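Local coordinates for diaminopimelate decarboxylase (Phaeodactylum tricornutum, PDB 7JPJ), which probably decarboxylates diaminopimelate to lysine with the help of pyridoxal 5'-phosphate, in lysine biosynthesis, and is built as a dimer, at residues E39-C44 and K74-D79; Y57-C62 and S66-F71; R87-A92 and E97-S102; Q215-S220 and K257-A262. One frame throughout, in Å; residues are numbered along the deposited sequence.

Contact 1 of 4, residues E39-C44 and K74-D79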
loop_
_atom_site.group_PDB
_atom_site.type_symbol
_atom_site.label_atom_id
_atom_site.label_comp_id
_atom_site.label_asym_id
_atom_site.label_seq_id
_atom_site.Cartn_x
_atom_site.Cartn_y
_atom_site.Cartn_z
ATOM N N GLU A 39 15.819 23.322 -6.519
ATOM C CA GLU A 39 15.345 24.240 -5.487
ATOM C C GLU A 39 15.404 23.604 -4.106
ATOM O O GLU A 39 15.832 24.243 -3.139
ATOM C CB GLU A 39 13.920 24.691 -5.802
ATOM C CG GLU A 39 13.725 25.224 -7.211
ATOM C CD GLU A 39 12.283 25.620 -7.489
ATOM O OE1 GLU A 39 11.417 25.358 -6.622
ATOM O OE2 GLU A 39 12.021 26.202 -8.565
ATOM N N ALA A 40 14.975 22.345 -3.992
ATOM C CA ALA A 40 14.980 21.681 -2.694
ATOM C C ALA A 40 16.400 21.375 -2.238
ATOM O O ALA A 40 16.729 21.546 -1.057
ATOM C CB ALA A 40 14.146 20.404 -2.752
ATOM N N ALA A 41 17.255 20.926 -3.159
ATOM C CA ALA A 41 18.639 20.629 -2.809
ATOM C C ALA A 41 19.353 21.873 -2.298
ATOM O O ALA A 41 20.028 21.836 -1.263
ATOM C CB ALA A 41 19.371 20.045 -4.017
ATOM N N ASP A 42 19.205 22.991 -3.012
ATOM C CA ASP A 42 19.840 24.235 -2.588
ATOM C C ASP A 42 19.261 24.732 -1.268
ATOM O O ASP A 42 19.999 25.221 -0.406
ATOM C CB ASP A 42 19.687 25.295 -3.679
ATOM C CG ASP A 42 20.803 25.241 -4.707
ATOM O OD1 ASP A 42 21.792 24.508 -4.481
ATOM O OD2 ASP A 42 20.687 25.925 -5.748
ATOM N N ALA A 43 17.942 24.614 -1.091
ATOM C CA ALA A 43 17.323 25.061 0.151
ATOM C C ALA A 43 17.818 24.260 1.346
ATOM O O ALA A 43 17.923 24.800 2.453
ATOM C CB ALA A 43 15.802 24.971 0.043
ATOM N N CYS A 44 18.126 22.976 1.152
ATOM C CA CYS A 44 18.616 22.163 2.260
ATOM C C CYS A 44 20.099 22.395 2.512
ATOM O O CYS A 44 20.531 22.457 3.668
ATOM C CB CYS A 44 18.344 20.683 1.990
ATOM S SG CYS A 44 16.592 20.250 1.953
ATOM N N LYS A 74 25.195 16.875 -6.164
ATOM C CA LYS A 74 25.028 18.070 -5.351
ATOM C C LYS A 74 25.657 17.934 -3.969
ATOM O O LYS A 74 25.402 18.776 -3.104
ATOM C CB LYS A 74 23.542 18.409 -5.211
ATOM C CG LYS A 74 22.891 18.854 -6.507
ATOM C CD LYS A 74 23.398 20.217 -6.934
ATOM C CE LYS A 74 22.359 21.294 -6.678
ATOM N NZ LYS A 74 22.789 22.618 -7.223
ATOM N N ASN A 75 26.465 16.893 -3.751
ATOM C CA ASN A 75 27.135 16.635 -2.472
ATOM C C ASN A 75 26.140 16.394 -1.339
ATOM O O ASN A 75 26.402 16.744 -0.184
ATOM C CB ASN A 75 28.102 17.765 -2.107
ATOM C CG ASN A 75 29.223 17.908 -3.110
ATOM O OD1 ASN A 75 29.589 16.947 -3.786
ATOM N ND2 ASN A 75 29.771 19.113 -3.221
ATOM N N ILE A 76 25.000 15.789 -1.659
ATOM C CA ILE A 76 24.022 15.356 -0.667
ATOM C C ILE A 76 24.211 13.864 -0.439
ATOM O O ILE A 76 24.294 13.087 -1.398
ATOM C CB ILE A 76 22.588 15.673 -1.121
ATOM C CG1 ILE A 76 22.333 17.179 -1.066
ATOM C CG2 ILE A 76 21.579 14.929 -0.262
ATOM C CD1 ILE A 76 20.915 17.563 -1.407
ATOM N N HIS A 77 24.287 13.461 0.825
ATOM C CA HIS A 77 24.549 12.073 1.171
ATOM C C HIS A 77 23.232 11.294 1.221
ATOM O O HIS A 77 22.170 11.799 0.849
ATOM C CB HIS A 77 25.328 12.003 2.482
ATOM C CG HIS A 77 26.715 12.563 2.390
ATOM N ND1 HIS A 77 27.773 12.059 3.116
ATOM C CD2 HIS A 77 27.217 13.584 1.655
ATOM C CE1 HIS A 77 28.865 12.747 2.834
ATOM N NE2 HIS A 77 28.554 13.678 1.950
ATOM N N VAL A 78 23.287 10.046 1.684
ATOM C CA VAL A 78 22.143 9.141 1.652
ATOM C C VAL A 78 21.912 8.578 3.049
ATOM O O VAL A 78 22.863 8.164 3.723
ATOM C CB VAL A 78 22.354 8.004 0.633
ATOM C CG1 VAL A 78 21.535 6.777 1.005
ATOM C CG2 VAL A 78 22.000 8.474 -0.766
ATOM N N ASP A 79 20.648 8.572 3.484
ATOM C CA ASP A 79 20.210 7.897 4.703
ATOM C C ASP A 79 19.368 6.689 4.301
ATOM O O ASP A 79 18.269 6.846 3.755
ATOM C CB ASP A 79 19.421 8.847 5.603
ATOM C CG ASP A 79 18.453 8.117 6.529
ATOM O OD1 ASP A 79 18.865 7.139 7.201
ATOM O OD2 ASP A 79 17.272 8.528 6.587
#
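Lys74 reaches across to helix 34-45 and meets Asp42 in a loose salt bridge, NZ lying 3.5 Å from OD1 of the carboxylate. Taken as a hydrogen bond the same pair is weak, with OD2 farther off, so the attraction is probably mostly electrostatic. The lysine arrives at about a right angle to the aspartate: its chain bends at chi2 (-70°) and again at chi3 (-105°), which carries the ammonium round to the carboxylate. Its CE comes within 4.2 Å of Ala41 CB. The apolar half of the contact lies deeper, where Ile76 CD1 packs on Ala41 CB at 3.9 Å. Ile76 gets there by an outstretched CG1-CD1 arm (chi2 -176°), its methyl end also touching the CA of Ala41. The small alanine thus takes a lysine methylene and an isoleucine methyl together, while the charged pair sits at the solvent side. Ile76 also packs on Val55 of strand 53-58 and on Leu284. Between Lys74 and Ile76, Asn75 with positive phi is the C-prime residue of a Schellman motif that ends helix 65-73, Ile76 N reaching Phe71 O. A helix packed on the turn that leads from helix 65-73 into strand 77-80 belongs to the outer layer of a TIM-type alpha/beta barrel, here the pyridoxal-binding domain.

Contact 2 of 4, residues Y57-C62 and S66-F71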
loop_
_atom_site.group_PDB
_atom_site.type_symbol
_atom_site.label_atom_id
_atom_site.label_comp_id
_atom_site.label_asym_id
_atom_site.label_seq_id
_atom_site.Cartn_x
_atom_site.Cartn_y
_atom_site.Cartn_z
ATOM N N TYR A 57 19.847 12.381 2.058
ATOM C CA TYR A 57 18.566 12.108 1.420
ATOM C C TYR A 57 18.003 10.798 1.957
ATOM O O TYR A 57 18.663 9.757 1.882
ATOM C CB TYR A 57 18.720 12.044 -0.099
ATOM C CG TYR A 57 17.481 11.561 -0.826
ATOM C CD1 TYR A 57 16.217 12.033 -0.485
ATOM C CD2 TYR A 57 17.575 10.643 -1.862
ATOM C CE1 TYR A 57 15.085 11.595 -1.148
ATOM C CE2 TYR A 57 16.449 10.204 -2.534
ATOM C CZ TYR A 57 15.208 10.682 -2.172
ATOM O OH TYR A 57 14.086 10.243 -2.837
ATOM N N ALA A 58 16.792 10.853 2.502
ATOM C CA ALA A 58 16.080 9.660 2.959
ATOM C C ALA A 58 15.492 8.971 1.734
ATOM O O ALA A 58 14.345 9.205 1.353
ATOM C CB ALA A 58 14.999 10.031 3.968
ATOM N N MET A 59 16.289 8.095 1.113
ATOM C CA MET A 59 15.930 7.542 -0.190
ATOM C C MET A 59 14.654 6.713 -0.158
ATOM O O MET A 59 14.119 6.401 -1.229
ATOM C CB MET A 59 17.065 6.676 -0.739
ATOM C CG MET A 59 17.465 5.530 0.171
ATOM S SD MET A 59 18.839 4.572 -0.495
ATOM C CE MET A 59 18.096 3.916 -1.985
ATOM N N LYS A 60 14.162 6.343 1.028
ATOM C CA LYS A 60 12.907 5.604 1.122
ATOM C C LYS A 60 11.740 6.372 0.517
ATOM O O LYS A 60 10.709 5.767 0.206
ATOM C CB LYS A 60 12.603 5.265 2.583
ATOM C CG LYS A 60 12.116 6.449 3.405
ATOM C CD LYS A 60 12.246 6.184 4.897
ATOM C CE LYS A 60 11.806 7.387 5.713
ATOM N NZ LYS A 60 12.170 7.249 7.148
ATOM N N ALA A 61 11.878 7.688 0.341
ATOM C CA ALA A 61 10.809 8.487 -0.239
ATOM C C ALA A 61 10.735 8.335 -1.754
ATOM O O ALA A 61 9.645 8.438 -2.326
ATOM C CB ALA A 61 10.997 9.957 0.136
ATOM N N CYS A 62 11.873 8.092 -2.412
ATOM C CA CYS A 62 11.943 7.872 -3.853
ATOM C C CYS A 62 13.315 7.325 -4.236
ATOM O O CYS A 62 14.290 8.085 -4.309
ATOM C CB CYS A 62 11.664 9.162 -4.622
ATOM S SG CYS A 62 11.453 8.887 -6.396
ATOM N N SER A 66 18.433 7.728 -10.812
ATOM C CA SER A 66 18.691 9.072 -11.316
ATOM C C SER A 66 18.568 10.109 -10.207
ATOM O O SER A 66 19.369 11.048 -10.134
ATOM C CB SER A 66 17.736 9.396 -12.465
ATOM O OG SER A 66 17.933 8.508 -13.551
ATOM N N ILE A 67 17.574 9.958 -9.331
ATOM C CA ILE A 67 17.460 10.859 -8.187
ATOM C C ILE A 67 18.675 10.717 -7.279
ATOM O O ILE A 67 19.232 11.712 -6.796
ATOM C CB ILE A 67 16.146 10.598 -7.426
ATOM C CG1 ILE A 67 14.957 10.621 -8.391
ATOM C CG2 ILE A 67 15.956 11.621 -6.317
ATOM C CD1 ILE A 67 14.716 11.970 -9.038
ATOM N N LEU A 68 19.112 9.478 -7.038
ATOM C CA LEU A 68 20.317 9.259 -6.244
ATOM C C LEU A 68 21.532 9.885 -6.914
ATOM O O LEU A 68 22.343 10.550 -6.260
ATOM C CB LEU A 68 20.542 7.764 -6.026
ATOM C CG LEU A 68 19.526 7.024 -5.162
ATOM C CD1 LEU A 68 19.979 5.588 -4.957
ATOM C CD2 LEU A 68 19.337 7.730 -3.833
ATOM N N LYS A 69 21.675 9.679 -8.225
ATOM C CA LYS A 69 22.816 10.240 -8.939
ATOM C C LYS A 69 22.788 11.764 -8.917
ATOM O O LYS A 69 23.838 12.410 -8.820
ATOM C CB LYS A 69 22.842 9.723 -10.378
ATOM C CG LYS A 69 23.142 8.237 -10.505
ATOM C CD LYS A 69 22.985 7.768 -11.945
ATOM C CE LYS A 69 23.082 6.250 -12.060
ATOM N NZ LYS A 69 24.419 5.730 -11.650
ATOM N N TYR A 70 21.593 12.358 -8.997
ATOM C CA TYR A 70 21.501 13.814 -9.009
ATOM C C TYR A 70 21.877 14.402 -7.654
ATOM O O TYR A 70 22.658 15.359 -7.577
ATOM C CB TYR A 70 20.099 14.267 -9.409
ATOM C CG TYR A 70 19.946 15.758 -9.268
ATOM C CD1 TYR A 70 20.456 16.616 -10.232
ATOM C CD2 TYR A 70 19.334 16.317 -8.150
ATOM C CE1 TYR A 70 20.344 17.984 -10.102
ATOM C CE2 TYR A 70 19.219 17.687 -8.010
ATOM C CZ TYR A 70 19.724 18.514 -8.990
ATOM O OH TYR A 70 19.615 19.877 -8.864
ATOM N N PHE A 71 21.312 13.859 -6.572
ATOM C CA PHE A 71 21.638 14.362 -5.242
ATOM C C PHE A 71 23.092 14.090 -4.881
ATOM O O PHE A 71 23.675 14.822 -4.075
ATOM C CB PHE A 71 20.714 13.743 -4.197
ATOM C CG PHE A 71 19.316 14.301 -4.210
ATOM C CD1 PHE A 71 19.077 15.606 -4.602
ATOM C CD2 PHE A 71 18.242 13.514 -3.822
ATOM C CE1 PHE A 71 17.790 16.118 -4.609
ATOM C CE2 PHE A 71 16.957 14.020 -3.828
ATOM C CZ PHE A 71 16.729 15.323 -4.223
#
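Tyr57 faces Phe71, Leu68 and Ile67 of helix 65-73, and its ring carries most of the contact. CB touches the Phe71 ring, with CD2 of Phe71 4.0 Å away. CG is anti to the backbone N (chi1 171°), and this swings the tyrosine ring to the helix. Its CG lies 3.7 Å from Phe71 CD2, and CE2 of Phe71 sits over the ring centre. The result is a T-shaped stack, Phe71 presenting its edge to the Tyr57 face, with centroids 4.9 Å apart and planes at 68°. Leu68 CD2 lies at the edge of the Tyr57 ring, near its plane, 3.9 Å from Tyr57 CD2, whereas Ile67 CG2 comes near CE2 obliquely, 4.1 Å away. The face opposite Phe71 rests on Met59 CA. Met59 sends its bent-back CE to Leu68 CD1 at 3.9 Å. At the tip, Tyr57 OH donates to Cys62 O over 2.6 Å, meeting the carbonyl at 114° and tilted from its plane. A polar tip tied to the backbone of its own segment and a ring clasped on both faces should hold the tyrosine's rotation. The bond spans the 3-10 turn of Lys60, the predicted cofactor lysine (no cofactor attached here), and probably helps fix it.

Contact 3 of 4, residues R87-A92 and E97-S102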
loop_
_atom_site.group_PDB
_atom_site.type_symbol
_atom_site.label_atom_id
_atom_site.label_comp_id
_atom_site.label_asym_id
_atom_site.label_seq_id
_atom_site.Cartn_x
_atom_site.Cartn_y
_atom_site.Cartn_z
ATOM N N ARG A 87 22.691 -1.399 -0.400
ATOM C CA ARG A 87 23.187 -2.035 -1.615
ATOM C C ARG A 87 22.604 -1.389 -2.864
ATOM O O ARG A 87 23.242 -1.400 -3.923
ATOM C CB ARG A 87 22.869 -3.530 -1.589
ATOM C CG ARG A 87 23.719 -4.342 -0.621
ATOM C CD ARG A 87 24.052 -5.715 -1.196
ATOM N NE ARG A 87 24.825 -6.538 -0.269
ATOM C CZ ARG A 87 26.154 -6.629 -0.274
ATOM N NH1 ARG A 87 26.865 -5.944 -1.160
ATOM N NH2 ARG A 87 26.772 -7.408 0.606
ATOM N N ARG A 88 21.400 -0.824 -2.765
ATOM C CA ARG A 88 20.797 -0.154 -3.912
ATOM C C ARG A 88 21.513 1.157 -4.221
ATOM O O ARG A 88 21.820 1.449 -5.383
ATOM C CB ARG A 88 19.309 0.085 -3.646
ATOM C CG ARG A 88 18.510 0.551 -4.851
ATOM C CD ARG A 88 17.022 0.599 -4.528
ATOM N NE ARG A 88 16.212 0.919 -5.701
ATOM C CZ ARG A 88 14.882 0.896 -5.720
ATOM N NH1 ARG A 88 14.205 0.565 -4.630
ATOM N NH2 ARG A 88 14.229 1.205 -6.830
ATOM N N ALA A 89 21.790 1.960 -3.188
ATOM C CA ALA A 89 22.458 3.240 -3.401
ATOM C C ALA A 89 23.854 3.054 -3.968
ATOM O O ALA A 89 24.315 3.875 -4.769
ATOM C CB ALA A 89 22.525 4.031 -2.094
ATOM N N MET A 90 24.543 1.984 -3.569
ATOM C CA MET A 90 25.877 1.743 -4.098
ATOM C C MET A 90 25.826 1.341 -5.565
ATOM O O MET A 90 26.799 1.550 -6.297
ATOM C CB MET A 90 26.585 0.678 -3.263
ATOM C CG MET A 90 27.055 1.198 -1.917
ATOM S SD MET A 90 28.070 0.020 -1.012
ATOM C CE MET A 90 26.957 -1.383 -0.939
ATOM N N ASP A 91 24.701 0.776 -6.016
ATOM C CA ASP A 91 24.547 0.471 -7.433
ATOM C C ASP A 91 24.418 1.738 -8.268
ATOM O O ASP A 91 24.834 1.755 -9.433
ATOM C CB ASP A 91 23.335 -0.434 -7.648
ATOM C CG ASP A 91 23.670 -1.903 -7.479
ATOM O OD1 ASP A 91 24.868 -2.249 -7.570
ATOM O OD2 ASP A 91 22.740 -2.712 -7.254
ATOM N N ALA A 92 23.856 2.804 -7.695
ATOM C CA ALA A 92 23.696 4.077 -8.390
ATOM C C ALA A 92 24.958 4.930 -8.372
ATOM O O ALA A 92 24.933 6.057 -8.882
ATOM C CB ALA A 92 22.536 4.865 -7.779
ATOM N N GLU A 97 30.869 5.517 2.098
ATOM C CA GLU A 97 31.033 6.468 3.192
ATOM C C GLU A 97 29.937 7.526 3.222
ATOM O O GLU A 97 29.720 8.148 4.268
ATOM C CB GLU A 97 32.400 7.158 3.106
ATOM C CG GLU A 97 33.535 6.284 2.591
ATOM C CD GLU A 97 33.517 6.123 1.078
ATOM O OE1 GLU A 97 33.484 4.963 0.604
ATOM O OE2 GLU A 97 33.522 7.155 0.368
ATOM N N ASN A 98 29.250 7.753 2.105
ATOM C CA ASN A 98 28.166 8.723 2.051
ATOM C C ASN A 98 26.832 8.139 2.497
ATOM O O ASN A 98 25.824 8.854 2.479
ATOM C CB ASN A 98 28.024 9.292 0.635
ATOM C CG ASN A 98 29.213 10.138 0.222
ATOM O OD1 ASN A 98 30.307 10.014 0.776
ATOM N ND2 ASN A 98 29.001 11.010 -0.757
ATOM N N ILE A 99 26.799 6.872 2.897
ATOM C CA ILE A 99 25.576 6.203 3.317
ATOM C C ILE A 99 25.636 5.976 4.820
ATOM O O ILE A 99 26.666 5.540 5.347
ATOM C CB ILE A 99 25.377 4.871 2.571
ATOM C CG1 ILE A 99 25.527 5.073 1.062
ATOM C CG2 ILE A 99 24.019 4.272 2.903
ATOM C CD1 ILE A 99 25.446 3.789 0.262
ATOM N N SER A 100 24.537 6.280 5.506
ATOM C CA SER A 100 24.344 5.908 6.899
ATOM C C SER A 100 23.116 5.014 6.997
ATOM O O SER A 100 22.120 5.237 6.300
ATOM C CB SER A 100 24.187 7.142 7.798
ATOM O OG SER A 100 22.926 7.758 7.613
ATOM N N LEU A 101 23.188 3.998 7.855
ATOM C CA LEU A 101 22.149 2.975 7.957
ATOM C C LEU A 101 21.422 3.109 9.291
ATOM O O LEU A 101 22.013 2.894 10.355
ATOM C CB LEU A 101 22.748 1.579 7.803
ATOM C CG LEU A 101 21.836 0.392 8.116
ATOM C CD1 LEU A 101 20.615 0.381 7.206
ATOM C CD2 LEU A 101 22.605 -0.915 8.003
ATOM N N SER A 102 20.140 3.463 9.227
ATOM C CA SER A 102 19.248 3.482 10.383
ATOM C C SER A 102 18.039 2.626 10.029
ATOM O O SER A 102 17.194 3.043 9.230
ATOM C CB SER A 102 18.826 4.906 10.745
ATOM O OG SER A 102 19.875 5.830 10.507
#
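Ile99 meets helix 83-91 through one methyl. Its CD1 lies 3.7 Å from Met90 CG and 3.8 Å from Ala89 CB, so the end of the isoleucine rests against two consecutive residues of the helix. CG2 is anti to the backbone N while the longer CG1-CD1 arm runs straight out (chi2 176°), and this places CD1 as the contact point. Ala89 directs its CB at the strand; Met90 leads out from the helix beside it, crossing the isoleucine at about a right angle. The methionine chain is extended through CG and SD and bent only at chi3 (-57°), so it is the CG methylene, and not the thioether, that touches Ile99. No hydrogen bond joins the two segments; what passes between them is apolar packing. The elements they join belong to the beta-alpha-beta unit of strand 77-80, helix 83-91 and strand 99-101, one of the successive crossovers that build the TIM-type barrel. In the sheet, strand 99-101 is hydrogen-bonded through its backbone to Val78 and Ala80 on one neighbouring strand and to Lys119 on the other, which fixes where Ile99 stands. Ile99 also packs on Val78, Ala80 and Val94, and the helix side is backed by Leu68 against Ala89 and Met116 against Met90. From the same helix, Arg88 runs to the dimer interface, where NH2 makes a salt bridge to Glu437 of the second subunit and NH1 hydrogen-bonds to Ser406 OG of that subunit.

Contact 4 of 4, residues Q215-S220 and K257-A262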
loop_
_atom_site.group_PDB
_atom_site.type_symbol
_atom_site.label_atom_id
_atom_site.label_comp_id
_atom_site.label_asym_id
_atom_site.label_seq_id
_atom_site.Cartn_x
_atom_site.Cartn_y
_atom_site.Cartn_z
ATOM N N GLN A 215 13.901 23.321 20.803
ATOM C CA GLN A 215 13.752 22.356 21.887
ATOM C C GLN A 215 14.104 20.947 21.436
ATOM O O GLN A 215 14.618 20.153 22.232
ATOM C CB GLN A 215 12.330 22.393 22.440
ATOM C CG GLN A 215 12.151 23.369 23.581
ATOM C CD GLN A 215 10.706 23.764 23.780
ATOM O OE1 GLN A 215 10.228 24.740 23.198
ATOM N NE2 GLN A 215 9.997 23.003 24.606
ATOM N N VAL A 216 13.830 20.618 20.172
ATOM C CA VAL A 216 14.265 19.337 19.624
ATOM C C VAL A 216 15.783 19.223 19.697
ATOM O O VAL A 216 16.329 18.197 20.121
ATOM C CB VAL A 216 13.753 19.172 18.180
ATOM C CG1 VAL A 216 14.566 18.127 17.435
ATOM C CG2 VAL A 216 12.275 18.806 18.177
ATOM N N ALA A 217 16.487 20.287 19.303
ATOM C CA ALA A 217 17.946 20.250 19.280
ATOM C C ALA A 217 18.523 20.190 20.689
ATOM O O ALA A 217 19.433 19.399 20.962
ATOM C CB ALA A 217 18.491 21.462 18.525
ATOM N N THR A 218 18.006 21.019 21.599
ATOM C CA THR A 218 18.547 21.064 22.955
ATOM C C THR A 218 18.452 19.703 23.634
ATOM O O THR A 218 19.399 19.268 24.301
ATOM C CB THR A 218 17.815 22.124 23.779
ATOM O OG1 THR A 218 18.135 23.428 23.276
ATOM C CG2 THR A 218 18.218 22.036 25.247
ATOM N N LYS A 219 17.327 19.009 23.461
ATOM C CA LYS A 219 17.141 17.730 24.139
ATOM C C LYS A 219 18.056 16.655 23.562
ATOM O O LYS A 219 18.642 15.865 24.310
ATOM C CB LYS A 219 15.675 17.302 24.053
ATOM C CG LYS A 219 15.394 15.945 24.670
ATOM C CD LYS A 219 14.170 15.999 25.570
ATOM C CE LYS A 219 14.266 14.965 26.682
ATOM N NZ LYS A 219 14.410 15.601 28.026
ATOM N N SER A 220 18.196 16.614 22.237
ATOM C CA SER A 220 19.057 15.612 21.619
ATOM C C SER A 220 20.528 15.873 21.914
ATOM O O SER A 220 21.310 14.924 22.048
ATOM C CB SER A 220 18.819 15.578 20.112
ATOM O OG SER A 220 17.432 15.506 19.835
ATOM N N LYS A 257 18.155 28.791 12.416
ATOM C CA LYS A 257 18.999 29.654 13.239
ATOM C C LYS A 257 18.876 29.328 14.729
ATOM O O LYS A 257 19.903 29.270 15.418
ATOM C CB LYS A 257 18.682 31.130 12.973
ATOM C CG LYS A 257 19.921 32.006 12.799
ATOM C CD LYS A 257 20.567 31.794 11.428
ATOM C CE LYS A 257 22.071 32.055 11.461
ATOM N NZ LYS A 257 22.731 31.674 10.179
ATOM N N PRO A 258 17.670 29.119 15.278
ATOM C CA PRO A 258 17.596 28.652 16.675
ATOM C C PRO A 258 18.235 27.289 16.885
ATOM O O PRO A 258 18.760 27.019 17.974
ATOM C CB PRO A 258 16.087 28.619 16.955
ATOM C CG PRO A 258 15.504 29.571 15.985
ATOM C CD PRO A 258 16.329 29.433 14.750
ATOM N N VAL A 259 18.199 26.417 15.877
ATOM C CA VAL A 259 18.900 25.139 15.969
ATOM C C VAL A 259 20.407 25.361 15.989
ATOM O O VAL A 259 21.124 24.794 16.821
ATOM C CB VAL A 259 18.484 24.216 14.811
ATOM C CG1 VAL A 259 19.429 23.029 14.722
ATOM C CG2 VAL A 259 17.054 23.745 15.003
ATOM N N ALA A 260 20.908 26.185 15.064
ATOM C CA ALA A 260 22.333 26.492 15.036
ATOM C C ALA A 260 22.787 27.168 16.323
ATOM O O ALA A 260 23.927 26.969 16.759
ATOM C CB ALA A 260 22.657 27.373 13.831
ATOM N N ASP A 261 21.915 27.965 16.945
ATOM C CA ASP A 261 22.268 28.569 18.225
ATOM C C ASP A 261 22.321 27.530 19.337
ATOM O O ASP A 261 23.159 27.638 20.239
ATOM C CB ASP A 261 21.281 29.683 18.576
ATOM C CG ASP A 261 21.503 30.943 17.751
ATOM O OD1 ASP A 261 22.676 31.327 17.551
ATOM O OD2 ASP A 261 20.505 31.545 17.301
ATOM N N ALA A 262 21.447 26.519 19.289
ATOM C CA ALA A 262 21.523 25.435 20.262
ATOM C C ALA A 262 22.832 24.667 20.134
ATOM O O ALA A 262 23.319 24.101 21.118
ATOM C CB ALA A 262 20.332 24.494 20.095
#
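Ala217 and Thr218 run alongside Val259 and Ala262 on two nearly parallel helices; the axes of the two segments pass 8.7 Å apart, inclined at 20°. Ala217 CA comes to 6.0 Å from Val259 CA, and Thr218 CA to 5.9 Å from Ala262 CA. The small side chains permit that closeness. Ala217 and Ala262 point at one another and meet methyl to methyl, CB to CB at 3.9 Å. Val259 CG1 meets the same Ala217 CB at 4.2 Å, from a direction roughly at right angles to that of Ala262 CB. Toward solvent, Thr218 lays its hydroxyl against the Ala262 methyl, OG1 lying 4.0 Å from CB. Helix 210-222 follows strand 196-201, and helix 252-270 leads toward strand 275-278, so the two are neighbours in the outer helical layer of the barrel. Helix 252-270 is kinked at Pro258, whose N lacks the usual bond to the preceding turn. Inside the first helix, Ser220 OG donates to Val216 O at 2.9 Å, and Ser220 N reaches that oxygen from the opposite face of its plane, giving it two donors. Thr218 OG1 bonds to Gln214 O, one turn earlier, and Ser220 OG has a further weak bond to Thr202 OG1. No hydrogen bond crosses between the two segments, and the contact is mostly methyl on methyl, so it rests on close apolar packing.

In the fold
Contacts 1, 2 and 3 lie on one side of the barrel, on neighbouring strands. Contacts 1 and 2 lie 9 Å apart between centres and join through backbone bonds of Tyr57 with His77 and Asp79; Val78 ties contact 1 to contact 3. Contacts 2 and 3, with centres 10 Å apart, are linked by a probable hydrogen bond of Lys69 NZ to Ala92 O (2.8 Å). The centre of contact 4 is 21 to 28 Å from the centres of the others. Contact 2 holds Lys60, the predicted cofactor lysine, which packs on Cys357 of the second subunit, the predicted proton donor. The bound D-lysine, among Lys240, Val241, Arg243 and Arg321, is about 13 Å from the Tyr57 side chain.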